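Local coordinates for CBIX (Paracoccus pantotrophus, PDB 4CCS), which acts as the terminal enzyme of siroheme biosynthesis in denitrifying bacteria, a chelatase-family protein that probably inserts ferrous iron into sirohydrochlorin, at residues G119-V124 / D170-A175; V5-H10 / A37-A42; A125-G130 / F157-P162; G14-Q19 / L44-A49. All coordinates share one frame; numbering follows the deposited sequence. Where two conformers were deposited one is given.

Contact 1: residues G119-V124 / D170-A175; sequences GTRLLV and DLPERA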
loop_
_atom_site.group_PDB
_atom_site.type_symbol
_atom_site.label_atom_id
_atom_site.label_comp_id
_atom_site.label_asym_id
_atom_site.label_seq_id
_atom_site.Cartn_x
_atom_site.Cartn_y
_atom_site.Cartn_z
ATOM N N GLY A 119 -16.496 20.028 -1.858
ATOM C CA GLY A 119 -17.626 19.637 -2.707
ATOM C C GLY A 119 -17.341 18.348 -3.516
ATOM O O GLY A 119 -18.068 18.062 -4.460
ATOM N N THR A 120 -16.289 17.584 -3.147
ATOM C CA THR A 120 -15.896 16.350 -3.840
ATOM C C THR A 120 -16.149 15.132 -2.948
ATOM O O THR A 120 -15.831 15.157 -1.760
ATOM C CB THR A 120 -14.425 16.447 -4.326
ATOM O OG1 THR A 120 -14.269 17.621 -5.121
ATOM C CG2 THR A 120 -13.990 15.238 -5.167
ATOM N N ARG A 121 -16.697 14.060 -3.542
ATOM C CA ARG A 121 -16.992 12.800 -2.873
ATOM C C ARG A 121 -15.750 11.899 -3.016
ATOM O O ARG A 121 -15.198 11.794 -4.115
ATOM C CB ARG A 121 -18.236 12.172 -3.537
ATOM C CG ARG A 121 -18.674 10.825 -3.020
ATOM C CD ARG A 121 -19.246 10.877 -1.610
ATOM N NE ARG A 121 -20.056 9.697 -1.302
ATOM C CZ ARG A 121 -19.555 8.507 -0.990
ATOM N NH1 ARG A 121 -18.237 8.316 -0.970
ATOM N NH2 ARG A 121 -20.365 7.485 -0.743
ATOM N N LEU A 122 -15.331 11.244 -1.916
ATOM C CA LEU A 122 -14.146 10.386 -1.921
ATOM C C LEU A 122 -14.440 8.913 -1.772
ATOM O O LEU A 122 -15.278 8.530 -0.960
ATOM C CB LEU A 122 -13.143 10.831 -0.838
ATOM C CG LEU A 122 -12.707 12.300 -0.912
ATOM C CD1 LEU A 122 -11.735 12.618 0.200
ATOM C CD2 LEU A 122 -12.118 12.641 -2.289
ATOM N N LEU A 123 -13.739 8.083 -2.559
ATOM C CA LEU A 123 -13.850 6.626 -2.489
ATOM C C LEU A 123 -12.463 5.991 -2.331
ATOM O O LEU A 123 -11.603 6.128 -3.205
ATOM C CB LEU A 123 -14.585 6.054 -3.710
ATOM C CG LEU A 123 -14.801 4.535 -3.741
ATOM C CD1 LEU A 123 -15.803 4.077 -2.654
ATOM C CD2 LEU A 123 -15.274 4.109 -5.115
ATOM N N VAL A 124 -12.258 5.309 -1.211
ATOM C CA VAL A 124 -11.003 4.617 -0.931
ATOM C C VAL A 124 -11.255 3.169 -1.381
ATOM O O VAL A 124 -12.120 2.493 -0.807
ATOM C CB VAL A 124 -10.613 4.715 0.570
ATOM C CG1 VAL A 124 -9.427 3.806 0.900
ATOM C CG2 VAL A 124 -10.328 6.165 0.977
ATOM N N ASP A 170 -23.884 5.101 -8.066
ATOM C CA ASP A 170 -24.695 6.281 -7.726
ATOM C C ASP A 170 -23.903 7.418 -7.028
ATOM O O ASP A 170 -24.448 8.132 -6.182
ATOM C CB ASP A 170 -25.947 5.872 -6.910
ATOM C CG ASP A 170 -26.801 4.846 -7.620
ATOM O OD1 ASP A 170 -27.116 5.059 -8.809
ATOM O OD2 ASP A 170 -27.119 3.808 -7.000
ATOM N N LEU A 171 -22.635 7.615 -7.424
ATOM C CA LEU A 171 -21.826 8.721 -6.911
ATOM C C LEU A 171 -21.873 9.838 -7.959
ATOM O O LEU A 171 -22.148 9.535 -9.123
ATOM C CB LEU A 171 -20.365 8.295 -6.624
ATOM C CG LEU A 171 -20.148 7.247 -5.516
ATOM C CD1 LEU A 171 -18.662 6.955 -5.325
ATOM C CD2 LEU A 171 -20.729 7.704 -4.192
ATOM N N PRO A 172 -21.620 11.117 -7.577
ATOM C CA PRO A 172 -21.657 12.194 -8.575
ATOM C C PRO A 172 -20.418 12.205 -9.478
ATOM O O PRO A 172 -19.479 11.430 -9.274
ATOM C CB PRO A 172 -21.733 13.465 -7.719
ATOM C CG PRO A 172 -21.162 13.079 -6.414
ATOM C CD PRO A 172 -21.595 11.669 -6.208
ATOM N N GLU A 173 -20.417 13.099 -10.473
ATOM C CA GLU A 173 -19.297 13.290 -11.390
ATOM C C GLU A 173 -18.058 13.792 -10.624
ATOM O O GLU A 173 -16.936 13.390 -10.941
ATOM C CB GLU A 173 -19.682 14.320 -12.448
ATOM C CG GLU A 173 -19.862 13.728 -13.828
ATOM C CD GLU A 173 -19.814 14.794 -14.901
ATOM O OE1 GLU A 173 -20.811 15.541 -15.036
ATOM O OE2 GLU A 173 -18.753 14.933 -15.552
ATOM N N ARG A 174 -18.273 14.670 -9.614
ATOM C CA ARG A 174 -17.197 15.224 -8.785
ATOM C C ARG A 174 -16.912 14.258 -7.667
ATOM O O ARG A 174 -17.433 14.371 -6.550
ATOM C CB ARG A 174 -17.533 16.636 -8.266
ATOM C CG ARG A 174 -17.375 17.702 -9.324
ATOM C CD ARG A 174 -17.787 19.054 -8.798
ATOM N NE ARG A 174 -17.575 20.092 -9.807
ATOM C CZ ARG A 174 -17.436 21.382 -9.533
ATOM N NH1 ARG A 174 -17.504 21.814 -8.278
ATOM N NH2 ARG A 174 -17.229 22.254 -10.510
ATOM N N ALA A 175 -16.143 13.233 -8.022
ATOM C CA ALA A 175 -15.742 12.150 -7.140
ATOM C C ALA A 175 -14.344 11.703 -7.509
ATOM O O ALA A 175 -13.952 11.768 -8.679
ATOM C CB ALA A 175 -16.720 10.981 -7.259
HETATM O O HOH W 1 -19.412 15.726 -5.206
#
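Arg121 and Ala175 form a parallel beta bridge where strand 121-126 meets the start of strand 175-179. The backbone bond is Arg121 N to Arg174 O, 3.1 Å long and nearly straight at 177°. A CA-H...O contact follows, with Ala175 CA 3.1 Å from Arg121 O. One water donates to both Gly119 O and Arg174 O. Arg174 O therefore accepts from an amide and from a water. Arg174 is also the centre of an inverse gamma turn, which brings the chain into the strand.

The side-chain packing centres on Leu171. Its CD2 lies over one face of the Arg121 guanidinium, toward the rim, 3.5 Å from Arg121 CZ. The two side chains cross at about a right angle. Arg121 CG is anti to the backbone N (chi1 178°), and the chain then bends at chi2. Leu171 CD1 also reaches Leu123 CD2 at 4.4 Å. Pro172 CG packs against Arg121 CB at 4.2 Å.

The polar end of Arg121 is held by Thr154 of strand 152-157, whose OG1 bonds to NH1. The chemistry is thus divided: one face of the guanidinium packs against a methyl group, while its N-H groups serve polar partners such as Thr154.

Contact 2: residues V5-H10 / A37-A42; sequences VLIVAH and ACVRGA. With EDO (1,2-ethanediol), chain D.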
loop_
_atom_site.group_PDB
_atom_site.type_symbol
_atom_site.label_atom_id
_atom_site.label_comp_id
_atom_site.label_asym_id
_atom_site.label_seq_id
_atom_site.Cartn_x
_atom_site.Cartn_y
_atom_site.Cartn_z
ATOM N N VAL A 5 18.698 -3.563 5.422
ATOM C CA VAL A 5 17.239 -3.362 5.294
ATOM C C VAL A 5 16.697 -4.000 4.010
ATOM O O VAL A 5 17.195 -3.721 2.919
ATOM C CB VAL A 5 16.794 -1.868 5.434
ATOM C CG1 VAL A 5 15.270 -1.715 5.316
ATOM C CG2 VAL A 5 17.284 -1.258 6.749
ATOM N N LEU A 6 15.642 -4.812 4.145
ATOM C CA LEU A 6 14.990 -5.424 2.995
ATOM C C LEU A 6 13.522 -4.977 2.925
ATOM O O LEU A 6 12.778 -5.183 3.878
ATOM C CB LEU A 6 15.139 -6.961 3.084
ATOM C CG LEU A 6 14.812 -7.814 1.849
ATOM C CD1 LEU A 6 15.616 -7.373 0.600
ATOM C CD2 LEU A 6 15.092 -9.282 2.138
ATOM N N ILE A 7 13.140 -4.315 1.819
ATOM C CA ILE A 7 11.762 -3.870 1.523
ATOM C C ILE A 7 11.138 -5.063 0.798
ATOM O O ILE A 7 11.624 -5.462 -0.268
ATOM C CB ILE A 7 11.724 -2.594 0.644
ATOM C CG1 ILE A 7 12.621 -1.443 1.191
ATOM C CG2 ILE A 7 10.284 -2.123 0.393
ATOM C CD1 ILE A 7 12.495 -1.007 2.635
ATOM N N VAL A 8 10.112 -5.663 1.411
ATOM C CA VAL A 8 9.502 -6.903 0.926
ATOM C C VAL A 8 8.073 -6.710 0.437
ATOM O O VAL A 8 7.222 -6.222 1.179
ATOM C CB VAL A 8 9.608 -8.014 2.012
ATOM C CG1 VAL A 8 8.913 -9.305 1.574
ATOM C CG2 VAL A 8 11.069 -8.293 2.370
ATOM N N ALA A 9 7.810 -7.137 -0.800
ATOM C CA ALA A 9 6.466 -7.119 -1.364
ATOM C C ALA A 9 5.880 -8.531 -1.379
ATOM O O ALA A 9 6.624 -9.520 -1.507
ATOM C CB ALA A 9 6.504 -6.584 -2.779
ATOM N N HIS A 10 4.545 -8.625 -1.281
ATOM C CA HIS A 10 3.823 -9.887 -1.449
ATOM C C HIS A 10 4.014 -10.304 -2.904
ATOM O O HIS A 10 4.043 -9.448 -3.786
ATOM C CB HIS A 10 2.307 -9.694 -1.239
ATOM C CG HIS A 10 1.852 -9.982 0.149
ATOM N ND1 HIS A 10 2.198 -11.153 0.795
ATOM C CD2 HIS A 10 1.083 -9.238 0.972
ATOM C CE1 HIS A 10 1.654 -11.069 1.999
ATOM N NE2 HIS A 10 0.967 -9.937 2.144
ATOM N N ALA A 37 22.139 2.882 6.375
ATOM C CA ALA A 37 21.715 1.516 6.072
ATOM C C ALA A 37 21.940 1.103 4.614
ATOM O O ALA A 37 22.050 1.962 3.740
ATOM C CB ALA A 37 20.236 1.355 6.426
ATOM N N CYS A 38 21.990 -0.225 4.372
ATOM C CA CYS A 38 22.115 -0.845 3.049
ATOM C C CYS A 38 20.702 -1.336 2.718
ATOM O O CYS A 38 20.277 -2.341 3.290
ATOM C CB CYS A 38 23.102 -2.009 3.096
ATOM S SG CYS A 38 24.758 -1.563 3.681
ATOM N N VAL A 39 19.977 -0.621 1.864
ATOM C CA VAL A 39 18.582 -0.910 1.502
ATOM C C VAL A 39 18.459 -1.648 0.182
ATOM O O VAL A 39 18.943 -1.168 -0.838
ATOM C CB VAL A 39 17.734 0.396 1.489
ATOM C CG1 VAL A 39 16.235 0.092 1.335
ATOM C CG2 VAL A 39 17.987 1.233 2.746
ATOM N N ARG A 40 17.769 -2.800 0.202
ATOM C CA ARG A 40 17.526 -3.597 -1.007
ATOM C C ARG A 40 16.044 -3.983 -1.064
ATOM O O ARG A 40 15.349 -3.872 -0.049
ATOM C CB ARG A 40 18.428 -4.846 -1.041
ATOM C CG ARG A 40 19.928 -4.540 -1.197
ATOM C CD ARG A 40 20.275 -3.918 -2.547
ATOM N NE ARG A 40 21.716 -3.711 -2.716
ATOM C CZ ARG A 40 22.379 -2.620 -2.342
ATOM N NH1 ARG A 40 21.741 -1.611 -1.760
ATOM N NH2 ARG A 40 23.682 -2.528 -2.548
ATOM N N GLY A 41 15.554 -4.384 -2.248
ATOM C CA GLY A 41 14.152 -4.764 -2.416
ATOM C C GLY A 41 13.994 -6.229 -2.829
ATOM O O GLY A 41 14.887 -6.810 -3.461
ATOM N N ALA A 42 12.850 -6.825 -2.466
ATOM C CA ALA A 42 12.534 -8.214 -2.806
ATOM C C ALA A 42 11.038 -8.448 -2.927
ATOM O O ALA A 42 10.240 -7.851 -2.197
ATOM C CB ALA A 42 13.108 -9.157 -1.745
HETATM C C1 EDO D . 2.756 -14.700 -2.335
HETATM O O1 EDO D . 4.074 -14.696 -2.887
HETATM C C2 EDO D . 2.826 -14.323 -0.861
HETATM O O2 EDO D . 3.477 -13.066 -0.742
#
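Ile7 and Val39 meet on one face of a parallel strand pair, with Ile7 CG1 3.9 Å from Val39 CG1. Ile7 CG1 is anti to the carbonyl carbon (chi1 -51°), and its CD1 also approaches Val39 CG1. Before the strand proper, Ala37 CB touches Val5 CG2 at 4.0 Å. Gly41 is paired with Ile7 and adds no side chain there. The other face carries Leu6, Val8, Arg40 and Ala42. Leu6 CD1 leans across to Ala42 CB at 3.9 Å and also touches Arg40 CB.

Five backbone bonds join the strands. Ile7 N donates to Arg40 O at 2.9 Å, and Val5 N and Ala9 N donate likewise to Cys38 O and Ala42 O. Arg40 N and Ala42 N donate back to Val5 O and Ile7 O. The segment axes differ by 20°, and CA-H...O contacts fill in between the amide bonds.

At the outer edge Arg40 folds back, and its NH1 donates to Val39 O at 3.0 Å from above the carbonyl plane. Past the strand end, His10 ND1 shares a 2.8 Å hydrogen bond with a 1,2-ethanediol, probably from the crystallisation liquor, whose O2 lies at the ring edge, in its plane.

The pair belongs to the beta-alpha-beta unit of strand 4-9, helix 16-30 and strand 38-43. Helix 215-226 packs on Val5 and Ile7, helix 16-30 touches Ala9 and Val39, and strand 57-61 flanks strand 4-9 across from strand 38-43.

Contact 3: residues A125-G130 / F157-P162; sequences AAHGSG and FIEEAP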
loop_
_atom_site.group_PDB
_atom_site.type_symbol
_atom_site.label_atom_id
_atom_site.label_comp_id
_atom_site.label_asym_id
_atom_site.label_seq_id
_atom_site.Cartn_x
_atom_site.Cartn_y
_atom_site.Cartn_z
ATOM N N ALA A 125 -10.560 2.726 -2.444
ATOM C CA ALA A 125 -10.719 1.357 -2.960
ATOM C C ALA A 125 -9.570 0.489 -2.476
ATOM O O ALA A 125 -8.418 0.860 -2.643
ATOM C CB ALA A 125 -10.771 1.373 -4.485
ATOM N N ALA A 126 -9.866 -0.656 -1.850
ATOM C CA ALA A 126 -8.812 -1.502 -1.311
ATOM C C ALA A 126 -9.136 -2.983 -1.482
ATOM O O ALA A 126 -10.290 -3.340 -1.739
ATOM C CB ALA A 126 -8.588 -1.166 0.168
ATOM N N HIS A 127 -8.116 -3.840 -1.366
ATOM C CA HIS A 127 -8.304 -5.279 -1.506
ATOM C C HIS A 127 -9.230 -5.817 -0.418
ATOM O O HIS A 127 -10.146 -6.586 -0.710
ATOM C CB HIS A 127 -6.951 -6.023 -1.473
ATOM C CG HIS A 127 -7.074 -7.492 -1.770
ATOM N ND1 HIS A 127 -7.297 -7.953 -3.063
ATOM C CD2 HIS A 127 -6.953 -8.559 -0.943
ATOM C CE1 HIS A 127 -7.320 -9.277 -2.980
ATOM N NE2 HIS A 127 -7.104 -9.690 -1.726
ATOM N N GLY A 128 -9.002 -5.399 0.833
ATOM C CA GLY A 128 -9.755 -5.910 1.968
ATOM C C GLY A 128 -9.228 -7.326 2.257
ATOM O O GLY A 128 -8.122 -7.670 1.846
ATOM N N SER A 129 -10.018 -8.146 2.953
ATOM C CA SER A 129 -9.617 -9.516 3.297
ATOM C C SER A 129 -10.831 -10.336 3.680
ATOM O O SER A 129 -11.764 -9.810 4.293
ATOM C CB SER A 129 -8.622 -9.512 4.460
ATOM O OG SER A 129 -8.218 -10.821 4.831
ATOM N N GLY A 130 -10.804 -11.627 3.339
ATOM C CA GLY A 130 -11.868 -12.560 3.713
ATOM C C GLY A 130 -11.495 -13.313 5.011
ATOM O O GLY A 130 -12.371 -13.907 5.643
ATOM N N PHE A 157 -14.360 -2.519 -1.362
ATOM C CA PHE A 157 -13.386 -3.588 -1.325
ATOM C C PHE A 157 -13.554 -4.621 -2.443
ATOM O O PHE A 157 -14.604 -4.700 -3.101
ATOM C CB PHE A 157 -13.394 -4.280 0.055
ATOM C CG PHE A 157 -13.182 -3.314 1.199
ATOM C CD1 PHE A 157 -11.901 -2.903 1.556
ATOM C CD2 PHE A 157 -14.263 -2.785 1.891
ATOM C CE1 PHE A 157 -11.707 -2.001 2.601
ATOM C CE2 PHE A 157 -14.064 -1.879 2.942
ATOM C CZ PHE A 157 -12.789 -1.484 3.282
ATOM N N ILE A 158 -12.504 -5.420 -2.646
ATOM C CA ILE A 158 -12.534 -6.493 -3.649
ATOM C C ILE A 158 -12.963 -7.809 -2.966
ATOM O O ILE A 158 -13.777 -8.542 -3.526
ATOM C CB ILE A 158 -11.158 -6.592 -4.380
ATOM C CG1 ILE A 158 -10.993 -5.430 -5.384
ATOM C CG2 ILE A 158 -10.987 -7.941 -5.124
ATOM C CD1 ILE A 158 -10.207 -4.311 -4.930
ATOM N N GLU A 159 -12.434 -8.088 -1.758
ATOM C CA GLU A 159 -12.676 -9.338 -1.030
ATOM C C GLU A 159 -13.865 -9.362 -0.081
ATOM O O GLU A 159 -14.266 -10.446 0.352
ATOM C CB GLU A 159 -11.420 -9.750 -0.248
ATOM C CG GLU A 159 -10.278 -10.212 -1.122
ATOM C CD GLU A 159 -10.524 -11.501 -1.880
ATOM O OE1 GLU A 159 -10.873 -12.519 -1.238
ATOM O OE2 GLU A 159 -10.376 -11.485 -3.122
ATOM N N GLU A 160 -14.419 -8.204 0.264
ATOM C CA GLU A 160 -15.484 -8.161 1.252
ATOM C C GLU A 160 -16.445 -7.034 1.004
ATOM O O GLU A 160 -16.148 -6.122 0.220
ATOM C CB GLU A 160 -14.865 -8.048 2.661
ATOM C CG GLU A 160 -14.109 -6.748 2.883
ATOM C CD GLU A 160 -13.329 -6.680 4.175
ATOM O OE1 GLU A 160 -13.959 -6.593 5.254
ATOM O OE2 GLU A 160 -12.081 -6.668 4.104
ATOM N N ALA A 161 -17.624 -7.109 1.647
ATOM C CA ALA A 161 -18.624 -6.063 1.540
ATOM C C ALA A 161 -18.148 -4.872 2.406
ATOM O O ALA A 161 -17.536 -5.107 3.448
ATOM C CB ALA A 161 -19.982 -6.569 2.032
ATOM N N PRO A 162 -18.404 -3.615 1.983
ATOM C CA PRO A 162 -19.094 -3.207 0.759
ATOM C C PRO A 162 -18.189 -3.440 -0.460
ATOM O O PRO A 162 -17.040 -2.989 -0.461
ATOM C CB PRO A 162 -19.429 -1.727 1.017
ATOM C CG PRO A 162 -18.369 -1.255 1.976
ATOM C CD PRO A 162 -18.049 -2.454 2.834
#
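The His127 ring is overlapped on one face by Glu159, whose CG sits 3.6 Å from the ring centroid in a CH-pi contact. This CG is offset toward the rim and is nearest NE2, at 3.3 Å. The two side chains run side by side in the same direction, with ring and carboxylate planes 21° apart. His127 CB points away from the 157-162 segment, yet the ring end comes back toward Glu159. The ring's ND1 is hydrogen-bonded to Asp190.

The backbones are tied together as well. His127 O accepts from Glu159 N at 2.9 Å, nearly in line with the carbonyl bond. It also accepts from Ile158 N, which approaches from above the carbonyl plane. A weak bond from Ile158 N to Ala126 O completes the turn out of the strand.

Glu160 grips the next part of the loop. Its OE2 takes Ser129 N at 2.8 Å on the anti side, and its OE1 bonds to Ser136. One carboxylate thus joins the loop to helix 134-146. Gly128, with positive phi, packs closely against it, with CA 3.2 Å from Glu160 OE2 and 3.7 Å from Phe157 CD1.

Phe157 pairs with Ala126 in a parallel bridge, and Phe157 CD1 lies 4.0 Å from Ala126 CB. The contact sits at the C-terminal ends of parallel strands 121-126 and 152-157. Helix 134-146 packs on Phe157, while helix 192-199 touches Ala125 and Ile158.

Contact 4: residues G14-Q19 / L44-A49; sequences GDPAPQ and LAMPGA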
loop_
_atom_site.group_PDB
_atom_site.type_symbol
_atom_site.label_atom_id
_atom_site.label_comp_id
_atom_site.label_asym_id
_atom_site.label_seq_id
_atom_site.Cartn_x
_atom_site.Cartn_y
_atom_site.Cartn_z
ATOM N N GLY A 14 2.308 -14.718 -12.251
ATOM C CA GLY A 14 3.035 -14.273 -13.437
ATOM C C GLY A 14 4.535 -14.357 -13.260
ATOM O O GLY A 14 5.018 -14.908 -12.275
ATOM N N ASP A 15 5.272 -13.796 -14.217
ATOM C CA ASP A 15 6.732 -13.746 -14.217
ATOM C C ASP A 15 7.203 -12.910 -13.005
ATOM O O ASP A 15 6.823 -11.739 -12.901
ATOM C CB ASP A 15 7.234 -13.115 -15.535
ATOM C CG ASP A 15 8.739 -13.104 -15.764
ATOM O OD1 ASP A 15 9.498 -13.469 -14.831
ATOM O OD2 ASP A 15 9.159 -12.732 -16.864
ATOM N N PRO A 16 8.029 -13.498 -12.101
ATOM C CA PRO A 16 8.502 -12.728 -10.946
ATOM C C PRO A 16 9.547 -11.653 -11.281
ATOM O O PRO A 16 9.784 -10.783 -10.441
ATOM C CB PRO A 16 9.079 -13.788 -9.996
ATOM C CG PRO A 16 9.319 -14.983 -10.813
ATOM C CD PRO A 16 8.470 -14.915 -12.040
ATOM N N ALA A 17 10.196 -11.727 -12.462
ATOM C CA ALA A 17 11.267 -10.777 -12.817
ATOM C C ALA A 17 10.805 -9.292 -12.843
ATOM O O ALA A 17 11.469 -8.478 -12.192
ATOM C CB ALA A 17 11.952 -11.175 -14.123
ATOM N N PRO A 18 9.660 -8.933 -13.509
ATOM C CA PRO A 18 9.258 -7.511 -13.459
ATOM C C PRO A 18 8.806 -7.083 -12.046
ATOM O O PRO A 18 9.010 -5.936 -11.658
ATOM C CB PRO A 18 8.151 -7.396 -14.506
ATOM C CG PRO A 18 7.705 -8.790 -14.789
ATOM C CD PRO A 18 8.893 -9.668 -14.538
ATOM N N GLN A 19 8.295 -8.034 -11.245
ATOM C CA GLN A 19 7.873 -7.752 -9.868
ATOM C C GLN A 19 9.110 -7.431 -9.017
ATOM O O GLN A 19 9.086 -6.487 -8.227
ATOM C CB GLN A 19 7.113 -8.948 -9.278
ATOM C CG GLN A 19 5.709 -9.120 -9.888
ATOM C CD GLN A 19 5.000 -10.317 -9.321
ATOM O OE1 GLN A 19 4.752 -10.406 -8.125
ATOM N NE2 GLN A 19 4.603 -11.255 -10.171
ATOM N N LEU A 44 8.239 -11.628 -2.768
ATOM C CA LEU A 44 8.075 -13.011 -2.332
ATOM C C LEU A 44 7.715 -13.945 -3.507
ATOM O O LEU A 44 7.718 -15.165 -3.326
ATOM C CB LEU A 44 7.085 -13.121 -1.156
ATOM C CG LEU A 44 7.520 -12.405 0.143
ATOM C CD1 LEU A 44 6.444 -12.493 1.200
ATOM C CD2 LEU A 44 8.859 -12.944 0.677
ATOM N N ALA A 45 7.461 -13.382 -4.723
ATOM C CA ALA A 45 7.201 -14.215 -5.925
ATOM C C ALA A 45 8.534 -14.801 -6.445
ATOM O O ALA A 45 8.530 -15.749 -7.231
ATOM C CB ALA A 45 6.534 -13.385 -7.026
ATOM N N MET A 46 9.674 -14.227 -6.010
ATOM C CA MET A 46 10.993 -14.651 -6.447
ATOM C C MET A 46 11.534 -15.715 -5.492
ATOM O O MET A 46 11.576 -15.458 -4.279
ATOM C CB MET A 46 11.932 -13.421 -6.546
ATOM C CG MET A 46 13.249 -13.685 -7.253
ATOM S SD MET A 46 13.063 -14.202 -8.978
ATOM C CE MET A 46 12.886 -12.629 -9.808
ATOM N N PRO A 47 11.922 -16.925 -6.008
ATOM C CA PRO A 47 12.505 -17.924 -5.101
ATOM C C PRO A 47 13.831 -17.356 -4.569
ATOM O O PRO A 47 14.543 -16.644 -5.295
ATOM C CB PRO A 47 12.717 -19.173 -5.985
ATOM C CG PRO A 47 12.410 -18.755 -7.372
ATOM C CD PRO A 47 11.540 -17.538 -7.297
ATOM N N GLY A 48 14.110 -17.596 -3.285
ATOM C CA GLY A 48 15.335 -17.095 -2.650
ATOM C C GLY A 48 15.282 -15.590 -2.351
ATOM O O GLY A 48 16.335 -14.979 -2.166
ATOM N N ALA A 49 14.062 -15.001 -2.295
ATOM C CA ALA A 49 13.821 -13.568 -2.020
ATOM C C ALA A 49 14.497 -13.098 -0.733
ATOM O O ALA A 49 15.116 -12.034 -0.714
ATOM C CB ALA A 49 12.320 -13.300 -1.923
#
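Pro16 and Ala45 are the nearest backbone pair, with Pro16 CA 5.4 Å from Ala45 CA, where the first turn of helix 16-30 faces the loop after strand 38-43. The Pro16 ring does most of the touching. Its CB lies 3.4 Å from Ala45 O and 3.9 Å from Ala45 CB.

Met46 closes over the same proline from beside Ala45. Its CG is anti to the backbone N (chi1 -168°), and bends at chi2 and chi3 carry the thioether round to the helix. The methyl CE ends 4.0 Å from Pro16 CB and 3.7 Å from Pro16 O. It also approaches Ala17 N.

Gln19, one turn further along, places OE1 3.6 Å from Ala45 CB. The same OE1 accepts from Gln12 N, so the amide is held by the loop before the helix. Asp15 caps the helix: its OD1 accepts from Ala17 N at 3.0 Å, from above the carboxylate plane. A type II turn from Met46 to Ala49 leads the loop away.

The contact is therefore van der Waals packing at the surface. It joins the start of helix 16-30 to the loop between strands 38-43 and 57-61. Leu44 at the head of that loop packs on helix 68-80, and its backbone bonds to Ala9 of strand 4-9.

In the fold
The contacts fall into the two halves of the chain, each built round a parallel sheet of strand order 2-1-3-4. Contacts 2 and 4 belong to the N-terminal half. Their centres are 14 Å apart, and they touch where Val8 CG1 packs on Leu44 CG. Their segments alternate along the chain, because helix 16-30 links strands 4-9 and 38-43. Contacts 1 and 3 belong to the C-terminal half and share strand 121-126, with centres 19 Å apart. Contact 3 lies at the strand's C-terminal end, contact 1 near its start. Contacts 2 and 3 stay about 8 Å apart at their nearest atoms. The repeated sheet topology is consistent with a two-lobed chelatase fold.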